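Local coordinates for protein CRISPR-associated endonuclease/helicase Cas3 (PDB 3SK9) that acts in CRISPR antiviral defence as a single-stranded DNA endonuclease and helicase, the chain here being its N-terminal metal-dependent HD nuclease domain, at residues Ala12-Ala17 with Arg170-Glu175; Ala28-Thr33 with His74-Ala79; Ala68-Leu73 with Leu200-Leu205; Ser80-Ala85 with Gly111-Leu116. One frame throughout, in Å; residues are numbered along the deposited sequence.

How the contacts relate
The four contacts lie in one helical HD nuclease domain. Residues 68-85 run through three of them without a break: 68-73 belongs to contact 3, 74-79 to contact 2 and 80-85 to contact 4. Contact 2 holds three of the metal-binding residues. Its centre lies about 10, 12 and 11 Å from the centres of contacts 1, 3 and 4, while contacts 1 and 3 are about 19 Å apart. Contact 1 brings the N-terminal helix 10-16 onto helix 165-181. Contact 3 sets helix 60-71 against helix 196-213, which carries D210. Contact 4 joins the loop after the metal site to helix 110-124. Distant parts of the chain are thus gathered round the metal site.

Contact 1 (Ala12-Ala17 with Arg170-Glu175); sequences ALALWA and RRWLLE
W172 and L173 on helix 165-181 receive A14 and L15 from the short helix 10-16. The two helix axes pass 9.0 Å apart and cross at -71°. No hydrogen bond joins the segments, and the touching is apolar. R170 comes first along 170-175, with its CB directed away from 12-17. Its guanidinium is used elsewhere, in a salt bridge to E162 and a hydrogen bond to A79 O. W172 is the first residue to make real contact. Its CG stands anti to the backbone N (chi1 -170°), which carries the six-membered ring to A14 and L15. A14 CB comes within 3.5 Å of W172 CE3, on an oblique approach to the ring. Further round the same ring, L15 CD2 lies 3.8 Å from W172 CH2. The indole therefore spans two successive residues of the N-terminal helix. This is helix-on-helix packing in the mainly helical HD domain, and it attaches the start of the chain to one of the longer helices. L173 follows, and its CA is 6.4 Å from the CA of A14, the closest backbone approach. L173 CG sits 3.8 Å from A14 CB. Its CD2 branch reaches the backbone as well, with L173 CD2 3.9 Å from A14 O. The methyl of A14 thus touches both the W172 ring and the L173 branch point. L173 and L15 also both touch L27 of helix 26-43.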
loop_
_atom_site.group_PDB
_atom_site.type_symbol
_atom_site.label_atom_id
_atom_site.label_comp_id
_atom_site.label_asym_id
_atom_site.label_seq_id
_atom_site.Cartn_x
_atom_site.Cartn_y
_atom_site.Cartn_z
ATOM N N ALA A 12 -9.560 14.220 -11.609
ATOM C CA ALA A 12 -10.943 13.772 -11.438
ATOM C C ALA A 12 -11.080 12.260 -11.627
ATOM O O ALA A 12 -11.806 11.606 -10.881
ATOM C CB ALA A 12 -11.883 14.506 -12.427
ATOM N N LEU A 13 -10.421 11.723 -12.660
ATOM C CA LEU A 13 -10.392 10.310 -12.921
ATOM C C LEU A 13 -9.779 9.577 -11.717
ATOM O O LEU A 13 -10.292 8.552 -11.264
ATOM C CB LEU A 13 -9.531 10.021 -14.123
ATOM C CG LEU A 13 -9.591 8.558 -14.579
ATOM C CD1 LEU A 13 -11.041 8.123 -14.783
ATOM C CD2 LEU A 13 -8.774 8.344 -15.850
ATOM N N ALA A 14 -8.686 10.119 -11.203
ATOM C CA ALA A 14 -7.998 9.471 -10.057
ATOM C C ALA A 14 -8.907 9.425 -8.831
ATOM O O ALA A 14 -8.984 8.381 -8.168
ATOM C CB ALA A 14 -6.690 10.220 -9.693
ATOM N N LEU A 15 -9.573 10.550 -8.523
ATOM C CA LEU A 15 -10.508 10.615 -7.396
ATOM C C LEU A 15 -11.800 9.794 -7.596
ATOM O O LEU A 15 -12.403 9.326 -6.625
ATOM C CB LEU A 15 -10.829 12.069 -7.040
ATOM C CG LEU A 15 -9.582 12.879 -6.554
ATOM C CD1 LEU A 15 -9.781 14.439 -6.516
ATOM C CD2 LEU A 15 -9.104 12.385 -5.206
ATOM N N TRP A 16 -12.179 9.563 -8.848
ATOM C CA TRP A 16 -13.397 8.819 -9.158
ATOM C C TRP A 16 -13.229 7.329 -8.965
ATOM O O TRP A 16 -14.205 6.629 -8.695
ATOM C CB TRP A 16 -13.863 9.097 -10.602
ATOM C CG TRP A 16 -14.984 8.196 -11.086
ATOM C CD1 TRP A 16 -16.348 8.386 -10.900
ATOM C CD2 TRP A 16 -14.853 6.993 -11.869
ATOM N NE1 TRP A 16 -17.045 7.363 -11.508
ATOM C CE2 TRP A 16 -16.156 6.491 -12.093
ATOM C CE3 TRP A 16 -13.766 6.287 -12.386
ATOM C CZ2 TRP A 16 -16.390 5.320 -12.825
ATOM C CZ3 TRP A 16 -14.012 5.109 -13.111
ATOM C CH2 TRP A 16 -15.316 4.649 -13.323
ATOM N N ALA A 17 -12.005 6.823 -9.141
ATOM C CA ALA A 17 -11.733 5.400 -8.939
ATOM C C ALA A 17 -12.195 4.991 -7.554
ATOM O O ALA A 17 -11.901 5.688 -6.598
ATOM C CB ALA A 17 -10.263 5.131 -9.101
ATOM N N ARG A 170 -2.886 7.196 -12.407
ATOM C CA ARG A 170 -2.193 6.327 -11.459
ATOM C C ARG A 170 -0.939 6.994 -10.946
ATOM O O ARG A 170 -0.577 6.809 -9.787
ATOM C CB ARG A 170 -1.951 4.899 -12.017
ATOM C CG ARG A 170 -1.313 4.785 -13.365
ATOM C CD ARG A 170 -1.316 3.316 -13.862
ATOM N NE ARG A 170 -2.656 2.832 -14.169
ATOM C CZ ARG A 170 -3.067 2.428 -15.375
ATOM N NH1 ARG A 170 -2.238 2.412 -16.421
ATOM N NH2 ARG A 170 -4.317 2.032 -15.532
ATOM N N ARG A 171 -0.273 7.811 -11.774
ATOM C CA ARG A 171 0.896 8.515 -11.253
ATOM C C ARG A 171 0.470 9.590 -10.257
ATOM O O ARG A 171 1.128 9.806 -9.210
ATOM C CB ARG A 171 1.708 9.099 -12.411
ATOM C CG ARG A 171 2.201 7.938 -13.364
ATOM C CD ARG A 171 2.802 8.344 -14.745
ATOM N NE ARG A 171 3.629 7.247 -15.308
ATOM C CZ ARG A 171 3.164 6.050 -15.693
ATOM N NH1 ARG A 171 1.858 5.745 -15.603
ATOM N NH2 ARG A 171 4.005 5.130 -16.164
ATOM N N TRP A 172 -0.662 10.238 -10.563
ATOM C CA TRP A 172 -1.258 11.234 -9.646
ATOM C C TRP A 172 -1.553 10.636 -8.268
ATOM O O TRP A 172 -1.204 11.214 -7.222
ATOM C CB TRP A 172 -2.546 11.801 -10.264
ATOM C CG TRP A 172 -3.128 13.026 -9.529
ATOM C CD1 TRP A 172 -2.982 14.357 -9.868
ATOM C CD2 TRP A 172 -4.001 12.999 -8.397
ATOM N NE1 TRP A 172 -3.664 15.154 -8.971
ATOM C CE2 TRP A 172 -4.297 14.349 -8.058
ATOM C CE3 TRP A 172 -4.531 11.969 -7.611
ATOM C CZ2 TRP A 172 -5.115 14.684 -6.973
ATOM C CZ3 TRP A 172 -5.347 12.297 -6.541
ATOM C CH2 TRP A 172 -5.616 13.650 -6.223
ATOM N N LEU A 173 -2.124 9.439 -8.257
ATOM C CA LEU A 173 -2.453 8.805 -6.977
ATOM C C LEU A 173 -1.201 8.467 -6.144
ATOM O O LEU A 173 -1.146 8.699 -4.928
ATOM C CB LEU A 173 -3.238 7.517 -7.238
ATOM C CG LEU A 173 -4.702 7.716 -7.615
ATOM C CD1 LEU A 173 -5.253 6.470 -8.153
ATOM C CD2 LEU A 173 -5.554 8.212 -6.400
ATOM N N LEU A 174 -0.202 7.878 -6.784
ATOM C CA LEU A 174 1.063 7.630 -6.071
ATOM C C LEU A 174 1.678 8.923 -5.494
ATOM O O LEU A 174 2.140 8.962 -4.366
ATOM C CB LEU A 174 2.066 6.977 -7.020
ATOM C CG LEU A 174 3.424 6.715 -6.316
ATOM C CD1 LEU A 174 4.063 5.499 -6.941
ATOM C CD2 LEU A 174 4.361 7.957 -6.403
ATOM N N GLU A 175 1.696 9.996 -6.281
ATOM C CA GLU A 175 2.249 11.244 -5.800
ATOM C C GLU A 175 1.424 11.759 -4.613
ATOM O O GLU A 175 1.968 12.261 -3.639
ATOM C CB GLU A 175 2.293 12.243 -6.977
ATOM C CG GLU A 175 3.153 13.419 -6.770
ATOM C CD GLU A 175 4.611 13.075 -6.544
ATOM O OE1 GLU A 175 5.140 12.101 -7.144
ATOM O OE2 GLU A 175 5.216 13.806 -5.720
#

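Contact 2 (Ala28-Thr33 with His74-Ala79); sequences AHMLDT and HDLGKA
The backbones come nearest at M30 and D75, CA atoms 6.9 Å apart, where helix 26-43 passes the loop that holds the 3-10 segment 76-78. H29 sends its ring toward this loop, with CG anti to the backbone N (chi1 179°). H29 NE2 lies 3.1 Å from D75 OD2, and the imidazole and carboxylate planes are 28° apart. The same NE2 is hydrogen-bonded to D210 OD1 of helix 196-213. T33 OG1 sits 3.7 Å above one face of the H29 ring, toward its rim. T33 OG1 and T33 N both donate to H29 O.

The D75 carboxylate is gripped at both oxygens. H74 ND1 gives D75 OD1 a hydrogen bond of 2.8 Å with an N-H...O angle of 145°. H110 NE2 is a second partner of OD1. K78 NZ makes a salt bridge of 2.9 Å to D75 OD2, coming in from above the carboxylate plane. On the apolar side, the methyl CE of M30 and CD1 of L76 pack at 4.2 Å. M30 bends at its last torsion.

H74 and D75 are the His-Asp pair that names the HD family. With H29 and D210 they bind a divalent metal cation. D75 OD2 and D210 OD1 lie close together, as suits two ligands of one cation. The cluster of imidazole nitrogens and carboxylate oxygens is consistent with the stimulation of the nuclease by manganese, cobalt, nickel, copper and zinc, but not by magnesium or calcium.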
loop_
_atom_site.group_PDB
_atom_site.type_symbol
_atom_site.label_atom_id
_atom_site.label_comp_id
_atom_site.label_asym_id
_atom_site.label_seq_id
_atom_site.Cartn_x
_atom_site.Cartn_y
_atom_site.Cartn_z
ATOM N N ALA A 28 -8.911 7.079 -0.711
ATOM C CA ALA A 28 -9.232 6.946 0.710
ATOM C C ALA A 28 -8.717 5.608 1.230
ATOM O O ALA A 28 -8.143 5.540 2.323
ATOM C CB ALA A 28 -10.723 7.064 0.941
ATOM N N HIS A 29 -8.931 4.537 0.466
ATOM C CA HIS A 29 -8.465 3.231 0.879
ATOM C C HIS A 29 -6.941 3.215 0.933
ATOM O O HIS A 29 -6.351 2.634 1.833
ATOM C CB HIS A 29 -8.959 2.151 -0.080
ATOM C CG HIS A 29 -8.478 0.784 0.290
ATOM N ND1 HIS A 29 -8.879 0.143 1.437
ATOM C CD2 HIS A 29 -7.599 -0.049 -0.318
ATOM C CE1 HIS A 29 -8.276 -1.031 1.522
ATOM N NE2 HIS A 29 -7.495 -1.174 0.468
ATOM N N MET A 30 -6.287 3.854 -0.028
ATOM C CA MET A 30 -4.798 3.862 -0.036
ATOM C C MET A 30 -4.248 4.633 1.164
ATOM O O MET A 30 -3.276 4.218 1.824
ATOM C CB MET A 30 -4.254 4.461 -1.363
ATOM C CG MET A 30 -4.457 3.577 -2.645
ATOM S SD MET A 30 -4.177 4.588 -4.175
ATOM C CE MET A 30 -2.430 4.929 -4.032
ATOM N N LEU A 31 -4.879 5.749 1.495
ATOM C CA LEU A 31 -4.390 6.530 2.634
ATOM C C LEU A 31 -4.689 5.812 3.962
ATOM O O LEU A 31 -3.868 5.877 4.926
ATOM C CB LEU A 31 -4.989 7.924 2.630
ATOM C CG LEU A 31 -4.519 8.864 1.522
ATOM C CD1 LEU A 31 -5.406 10.135 1.504
ATOM C CD2 LEU A 31 -3.041 9.225 1.689
ATOM N N ASP A 32 -5.824 5.114 4.023
ATOM C CA ASP A 32 -6.151 4.331 5.232
ATOM C C ASP A 32 -5.090 3.236 5.449
ATOM O O ASP A 32 -4.705 2.953 6.589
ATOM C CB ASP A 32 -7.508 3.614 5.100
ATOM C CG ASP A 32 -8.700 4.597 5.135
ATOM O OD1 ASP A 32 -8.476 5.748 5.544
ATOM O OD2 ASP A 32 -9.810 4.178 4.761
ATOM N N THR A 33 -4.720 2.586 4.349
ATOM C CA THR A 33 -3.729 1.488 4.386
ATOM C C THR A 33 -2.395 2.040 4.866
ATOM O O THR A 33 -1.709 1.457 5.696
ATOM C CB THR A 33 -3.584 0.820 2.972
ATOM O OG1 THR A 33 -4.860 0.266 2.602
ATOM C CG2 THR A 33 -2.517 -0.326 2.998
ATOM N N HIS A 74 -0.613 -0.752 -2.241
ATOM C CA HIS A 74 -1.014 -2.168 -2.459
ATOM C C HIS A 74 -2.159 -2.308 -3.468
ATOM O O HIS A 74 -2.155 -3.232 -4.270
ATOM C CB HIS A 74 -1.419 -2.767 -1.085
ATOM C CG HIS A 74 -1.765 -4.235 -1.065
ATOM N ND1 HIS A 74 -3.058 -4.694 -1.224
ATOM C CD2 HIS A 74 -1.007 -5.332 -0.812
ATOM C CE1 HIS A 74 -3.084 -6.007 -1.063
ATOM N NE2 HIS A 74 -1.849 -6.424 -0.828
ATOM N N ASP A 75 -3.161 -1.429 -3.410
ATOM C CA ASP A 75 -4.336 -1.591 -4.292
ATOM C C ASP A 75 -4.317 -0.619 -5.454
ATOM O O ASP A 75 -5.367 -0.346 -6.048
ATOM C CB ASP A 75 -5.666 -1.458 -3.496
ATOM C CG ASP A 75 -6.044 -2.748 -2.745
ATOM O OD1 ASP A 75 -5.256 -3.744 -2.700
ATOM O OD2 ASP A 75 -7.161 -2.765 -2.190
ATOM N N LEU A 76 -3.142 -0.102 -5.797
ATOM C CA LEU A 76 -3.035 0.800 -6.930
ATOM C C LEU A 76 -3.512 0.115 -8.242
ATOM O O LEU A 76 -4.041 0.771 -9.162
ATOM C CB LEU A 76 -1.589 1.285 -7.085
ATOM C CG LEU A 76 -1.420 2.258 -8.248
ATOM C CD1 LEU A 76 -2.230 3.521 -7.946
ATOM C CD2 LEU A 76 0.093 2.605 -8.460
ATOM N N GLY A 77 -3.387 -1.210 -8.296
ATOM C CA GLY A 77 -3.880 -1.981 -9.440
ATOM C C GLY A 77 -5.372 -1.787 -9.761
ATOM O O GLY A 77 -5.801 -2.079 -10.873
ATOM N N LYS A 78 -6.154 -1.301 -8.787
ATOM C CA LYS A 78 -7.601 -1.035 -9.016
ATOM C C LYS A 78 -7.857 0.192 -9.871
ATOM O O LYS A 78 -8.994 0.420 -10.323
ATOM C CB LYS A 78 -8.352 -0.912 -7.687
ATOM C CG LYS A 78 -8.487 -2.247 -6.981
ATOM C CD LYS A 78 -9.448 -2.155 -5.811
ATOM C CE LYS A 78 -9.455 -3.415 -4.968
ATOM N NZ LYS A 78 -9.722 -3.087 -3.539
ATOM N N ALA A 79 -6.809 0.972 -10.096
ATOM C CA ALA A 79 -6.904 2.198 -10.888
ATOM C C ALA A 79 -6.780 1.850 -12.378
ATOM O O ALA A 79 -5.856 2.287 -13.059
ATOM C CB ALA A 79 -5.822 3.181 -10.490
#

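Contact 3 (Ala68-Leu73 with Leu200-Leu205); sequences AALVGL and LRVMAL
V71, V202 and L205 meet without rings or other flat side chains. The one flat group at the contact is the V202 peptide, whose O lies 4.0 Å from V71 CG2. The carbonyl oxygen lies near the methyl, a loose approach, and no hydrogen bond crosses between the segments. V71 CG2 is the hub. It touches L205 CD2 at 3.8 Å and V202 CG1 at 4.1 Å. The other methyl, CG1, is the one anti to the backbone N of V71 (chi1 159°), while CG2 stands beside that N and does the touching. V71 and L205 cross at about a right angle. L205 CG is 4.0 Å from V71 CG2, so both the branch point and one methyl of the leucine lie against it. A looser contact joins L70 CD1 to V202 CG2 at 4.5 Å. All four of these residues are buried.

The contact joins the last part of helix 60-71 to helix 196-213. V71 also touches T33 and A37 of helix 26-43, and L205 touches V40 of the same helix. Three helices of the HD domain therefore share this patch. H74 follows V71 closely in sequence, and D210 comes one turn or so after L205. The side chain of V71 is about 6 Å from the side chains of H74 and of D210. The side-chain contacts are apolar, with no polar bond between the segments, and they join two segments that lead into metal-binding residues.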
loop_
_atom_site.group_PDB
_atom_site.type_symbol
_atom_site.label_atom_id
_atom_site.label_comp_id
_atom_site.label_asym_id
_atom_site.label_seq_id
_atom_site.Cartn_x
_atom_site.Cartn_y
_atom_site.Cartn_z
ATOM N N ALA A 68 5.470 3.129 4.982
ATOM C CA ALA A 68 4.014 3.323 5.042
ATOM C C ALA A 68 3.423 3.746 3.697
ATOM O O ALA A 68 2.348 3.308 3.321
ATOM C CB ALA A 68 3.639 4.398 6.155
ATOM N N ALA A 69 4.084 4.677 3.034
ATOM C CA ALA A 69 3.615 5.182 1.731
ATOM C C ALA A 69 3.650 4.060 0.677
ATOM O O ALA A 69 2.727 3.919 -0.139
ATOM C CB ALA A 69 4.519 6.307 1.276
ATOM N N LEU A 70 4.705 3.263 0.701
ATOM C CA LEU A 70 4.805 2.158 -0.253
ATOM C C LEU A 70 3.629 1.219 -0.050
ATOM O O LEU A 70 3.005 0.740 -0.991
ATOM C CB LEU A 70 6.092 1.362 -0.002
ATOM C CG LEU A 70 7.404 1.729 -0.662
ATOM C CD1 LEU A 70 8.494 0.746 -0.123
ATOM C CD2 LEU A 70 7.276 1.688 -2.213
ATOM N N VAL A 71 3.396 0.860 1.209
ATOM C CA VAL A 71 2.333 -0.097 1.548
ATOM C C VAL A 71 0.960 0.482 1.141
ATOM O O VAL A 71 0.013 -0.260 0.784
ATOM C CB VAL A 71 2.401 -0.356 3.059
ATOM C CG1 VAL A 71 1.101 -0.882 3.594
ATOM C CG2 VAL A 71 3.634 -1.329 3.340
ATOM N N GLY A 72 0.848 1.792 1.212
ATOM C CA GLY A 72 -0.395 2.417 0.746
ATOM C C GLY A 72 -0.715 2.125 -0.726
ATOM O O GLY A 72 -1.852 2.343 -1.173
ATOM N N LEU A 73 0.270 1.680 -1.496
ATOM C CA LEU A 73 0.052 1.497 -2.944
ATOM C C LEU A 73 -0.389 0.080 -3.260
ATOM O O LEU A 73 -0.523 -0.258 -4.439
ATOM C CB LEU A 73 1.318 1.805 -3.732
ATOM C CG LEU A 73 1.937 3.183 -3.408
ATOM C CD1 LEU A 73 3.290 3.235 -4.034
ATOM C CD2 LEU A 73 1.038 4.291 -3.901
ATOM N N LEU A 200 10.683 -8.447 1.970
ATOM C CA LEU A 200 9.714 -9.347 2.615
ATOM C C LEU A 200 9.053 -8.609 3.817
ATOM O O LEU A 200 7.881 -8.860 4.144
ATOM C CB LEU A 200 10.434 -10.625 3.084
ATOM C CG LEU A 200 10.865 -11.524 1.866
ATOM C CD1 LEU A 200 11.924 -12.610 2.287
ATOM C CD2 LEU A 200 9.598 -12.133 1.189
ATOM N N ARG A 201 9.821 -7.777 4.517
ATOM C CA ARG A 201 9.225 -6.997 5.611
ATOM C C ARG A 201 8.090 -6.117 5.061
ATOM O O ARG A 201 7.032 -6.002 5.696
ATOM C CB ARG A 201 10.289 -6.149 6.357
ATOM C CG ARG A 201 10.910 -6.893 7.529
ATOM C CD ARG A 201 11.894 -5.996 8.327
ATOM N NE ARG A 201 13.222 -5.863 7.725
ATOM C CZ ARG A 201 14.152 -6.815 7.792
ATOM N NH1 ARG A 201 13.882 -7.960 8.408
ATOM N NH2 ARG A 201 15.353 -6.619 7.295
ATOM N N VAL A 202 8.303 -5.478 3.910
ATOM C CA VAL A 202 7.240 -4.653 3.315
ATOM C C VAL A 202 6.057 -5.502 2.846
ATOM O O VAL A 202 4.873 -5.099 2.974
ATOM C CB VAL A 202 7.805 -3.813 2.150
ATOM C CG1 VAL A 202 6.668 -3.215 1.270
ATOM C CG2 VAL A 202 8.765 -2.711 2.707
ATOM N N MET A 203 6.367 -6.663 2.257
ATOM C CA MET A 203 5.328 -7.596 1.833
ATOM C C MET A 203 4.355 -7.936 2.957
ATOM O O MET A 203 3.142 -7.818 2.784
ATOM C CB MET A 203 5.986 -8.886 1.318
ATOM C CG MET A 203 5.020 -9.887 0.686
ATOM S SD MET A 203 4.134 -10.902 1.897
ATOM C CE MET A 203 5.510 -11.793 2.629
ATOM N N ALA A 204 4.908 -8.402 4.088
ATOM C CA ALA A 204 4.070 -8.840 5.215
ATOM C C ALA A 204 3.302 -7.628 5.779
ATOM O O ALA A 204 2.130 -7.736 6.176
ATOM C CB ALA A 204 4.967 -9.484 6.298
ATOM N N LEU A 205 3.971 -6.475 5.834
ATOM C CA LEU A 205 3.320 -5.284 6.406
ATOM C C LEU A 205 2.138 -4.895 5.533
ATOM O O LEU A 205 1.069 -4.559 6.047
ATOM C CB LEU A 205 4.309 -4.117 6.488
ATOM C CG LEU A 205 3.747 -2.794 7.056
ATOM C CD1 LEU A 205 3.295 -2.968 8.489
ATOM C CD2 LEU A 205 4.868 -1.678 6.932
#

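Contact 4 (Ser80-Ala85 with Gly111-Leu116); sequences SPVFQA and GVFTEL
F113 reaches out from helix 110-124 to F83, V82 and S80. Its CB lies beside the backbone of the preceding loop, with F113 CB 3.6 Å from G77 O. CG stands anti to the carbonyl carbon (chi1 -70°), which directs the ring toward the loop. F113 CG itself is 4.0 Å from F83 CE1. F113 CD2 makes the closest touch, 3.4 Å to the same F83 CE1, and CE2 follows near both CE1 and CZ of F83. On the other side of the ring, F113 CE1 is 4.2 Å from S80 OG. F113 CZ, the tip, meets the V82 methyl CG2 at 4.4 Å.

The two phenyl rings form an offset edge-to-face pair. The ring centroids of F83 and F113 are 5.3 Å apart, and the planes of F83 and F113 stand at 87°. The edge of F83 is turned to the face of F113, and F113 CD2 lies near the plane of the F83 ring. One face of F83 is covered by V82 CG1, 3.7 Å above its centre. V82 thus uses one methyl on each aromatic ring. F113 also touches V108 of a loop and A155, the latter on helix 149-161.

Hydrogen bonds also join the loop to the helix. T114, the next residue on the helix, uses OG1 to bond to H74 O and G77 N in the loop just before S80. Q84 NE2 bonds to K78 O. The offset edge-to-face pair and the T114 bonds link the loop that follows the metal-binding H74 and D75 to helix 110-124 of the HD domain.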
loop_
_atom_site.group_PDB
_atom_site.type_symbol
_atom_site.label_atom_id
_atom_site.label_comp_id
_atom_site.label_asym_id
_atom_site.label_seq_id
_atom_site.Cartn_x
_atom_site.Cartn_y
_atom_site.Cartn_z
ATOM N N SER A 80 -7.784 1.115 -12.845
ATOM C CA SER A 80 -7.862 0.624 -14.216
ATOM C C SER A 80 -9.350 0.383 -14.541
ATOM O O SER A 80 -10.122 0.024 -13.659
ATOM C CB SER A 80 -7.092 -0.696 -14.286
ATOM O OG SER A 80 -7.375 -1.355 -15.531
ATOM N N PRO A 81 -9.754 0.532 -15.814
ATOM C CA PRO A 81 -11.192 0.384 -16.117
ATOM C C PRO A 81 -11.700 -1.023 -15.779
ATOM O O PRO A 81 -12.852 -1.188 -15.437
ATOM C CB PRO A 81 -11.280 0.597 -17.644
ATOM C CG PRO A 81 -10.010 1.202 -18.079
ATOM C CD PRO A 81 -8.961 1.005 -16.956
ATOM N N VAL A 82 -10.831 -2.025 -15.883
ATOM C CA VAL A 82 -11.157 -3.396 -15.542
ATOM C C VAL A 82 -11.808 -3.547 -14.140
ATOM O O VAL A 82 -12.683 -4.395 -13.931
ATOM C CB VAL A 82 -9.862 -4.248 -15.587
ATOM C CG1 VAL A 82 -10.056 -5.546 -14.883
ATOM C CG2 VAL A 82 -9.429 -4.460 -17.030
ATOM N N PHE A 83 -11.391 -2.734 -13.184
ATOM C CA PHE A 83 -11.924 -2.833 -11.806
ATOM C C PHE A 83 -12.911 -1.700 -11.412
ATOM O O PHE A 83 -13.216 -1.535 -10.238
ATOM C CB PHE A 83 -10.753 -2.872 -10.807
ATOM C CG PHE A 83 -9.755 -3.954 -11.107
ATOM C CD1 PHE A 83 -8.552 -3.651 -11.730
ATOM C CD2 PHE A 83 -10.055 -5.287 -10.826
ATOM C CE1 PHE A 83 -7.651 -4.648 -12.034
ATOM C CE2 PHE A 83 -9.169 -6.303 -11.138
ATOM C CZ PHE A 83 -7.962 -5.992 -11.748
ATOM N N GLN A 84 -13.406 -0.931 -12.384
ATOM C CA GLN A 84 -14.253 0.192 -12.076
ATOM C C GLN A 84 -15.510 0.053 -12.942
ATOM O O GLN A 84 -15.531 -0.732 -13.887
ATOM C CB GLN A 84 -13.508 1.487 -12.390
ATOM C CG GLN A 84 -12.196 1.645 -11.578
ATOM C CD GLN A 84 -12.464 1.825 -10.081
ATOM O OE1 GLN A 84 -13.518 2.334 -9.696
ATOM N NE2 GLN A 84 -11.493 1.422 -9.229
ATOM N N ALA A 85 -16.548 0.808 -12.603
ATOM C CA ALA A 85 -17.848 0.664 -13.265
ATOM C C ALA A 85 -17.885 1.356 -14.627
ATOM O O ALA A 85 -17.023 2.170 -14.962
ATOM C CB ALA A 85 -18.944 1.199 -12.362
ATOM N N GLY A 111 -3.866 -7.315 -8.048
ATOM C CA GLY A 111 -2.470 -7.268 -7.598
ATOM C C GLY A 111 -1.447 -7.443 -8.710
ATOM O O GLY A 111 -0.314 -6.918 -8.628
ATOM N N VAL A 112 -1.859 -8.106 -9.794
ATOM C CA VAL A 112 -1.010 -8.231 -10.981
ATOM C C VAL A 112 -0.822 -6.844 -11.584
ATOM O O VAL A 112 0.300 -6.448 -11.972
ATOM C CB VAL A 112 -1.624 -9.175 -12.031
ATOM C CG1 VAL A 112 -0.803 -9.192 -13.310
ATOM C CG2 VAL A 112 -1.777 -10.594 -11.481
ATOM N N PHE A 113 -1.919 -6.091 -11.684
ATOM C CA PHE A 113 -1.798 -4.686 -12.142
ATOM C C PHE A 113 -0.972 -3.868 -11.179
ATOM O O PHE A 113 -0.151 -3.035 -11.604
ATOM C CB PHE A 113 -3.153 -4.041 -12.332
ATOM C CG PHE A 113 -3.927 -4.598 -13.518
ATOM C CD1 PHE A 113 -3.859 -3.985 -14.753
ATOM C CD2 PHE A 113 -4.692 -5.735 -13.376
ATOM C CE1 PHE A 113 -4.591 -4.489 -15.833
ATOM C CE2 PHE A 113 -5.425 -6.240 -14.451
ATOM C CZ PHE A 113 -5.368 -5.617 -15.668
ATOM N N THR A 114 -1.117 -4.091 -9.874
ATOM C CA THR A 114 -0.311 -3.291 -8.945
ATOM C C THR A 114 1.161 -3.570 -9.266
ATOM O O THR A 114 1.988 -2.645 -9.332
ATOM C CB THR A 114 -0.601 -3.678 -7.469
ATOM O OG1 THR A 114 -1.938 -3.323 -7.156
ATOM C CG2 THR A 114 0.408 -2.959 -6.484
ATOM N N GLU A 115 1.514 -4.841 -9.444
ATOM C CA GLU A 115 2.917 -5.150 -9.702
ATOM C C GLU A 115 3.419 -4.462 -11.005
ATOM O O GLU A 115 4.485 -3.858 -11.020
ATOM C CB GLU A 115 3.166 -6.662 -9.725
ATOM C CG GLU A 115 4.616 -7.045 -10.146
ATOM C CD GLU A 115 4.846 -8.533 -10.223
ATOM O OE1 GLU A 115 3.904 -9.299 -9.926
ATOM O OE2 GLU A 115 5.981 -8.944 -10.561
ATOM N N LEU A 116 2.658 -4.565 -12.102
ATOM C CA LEU A 116 3.084 -3.933 -13.363
ATOM C C LEU A 116 3.213 -2.420 -13.224
ATOM O O LEU A 116 4.149 -1.852 -13.756
ATOM C CB LEU A 116 2.117 -4.236 -14.482
ATOM C CG LEU A 116 2.104 -5.709 -14.899
ATOM C CD1 LEU A 116 0.968 -5.944 -15.901
ATOM C CD2 LEU A 116 3.445 -6.041 -15.472
#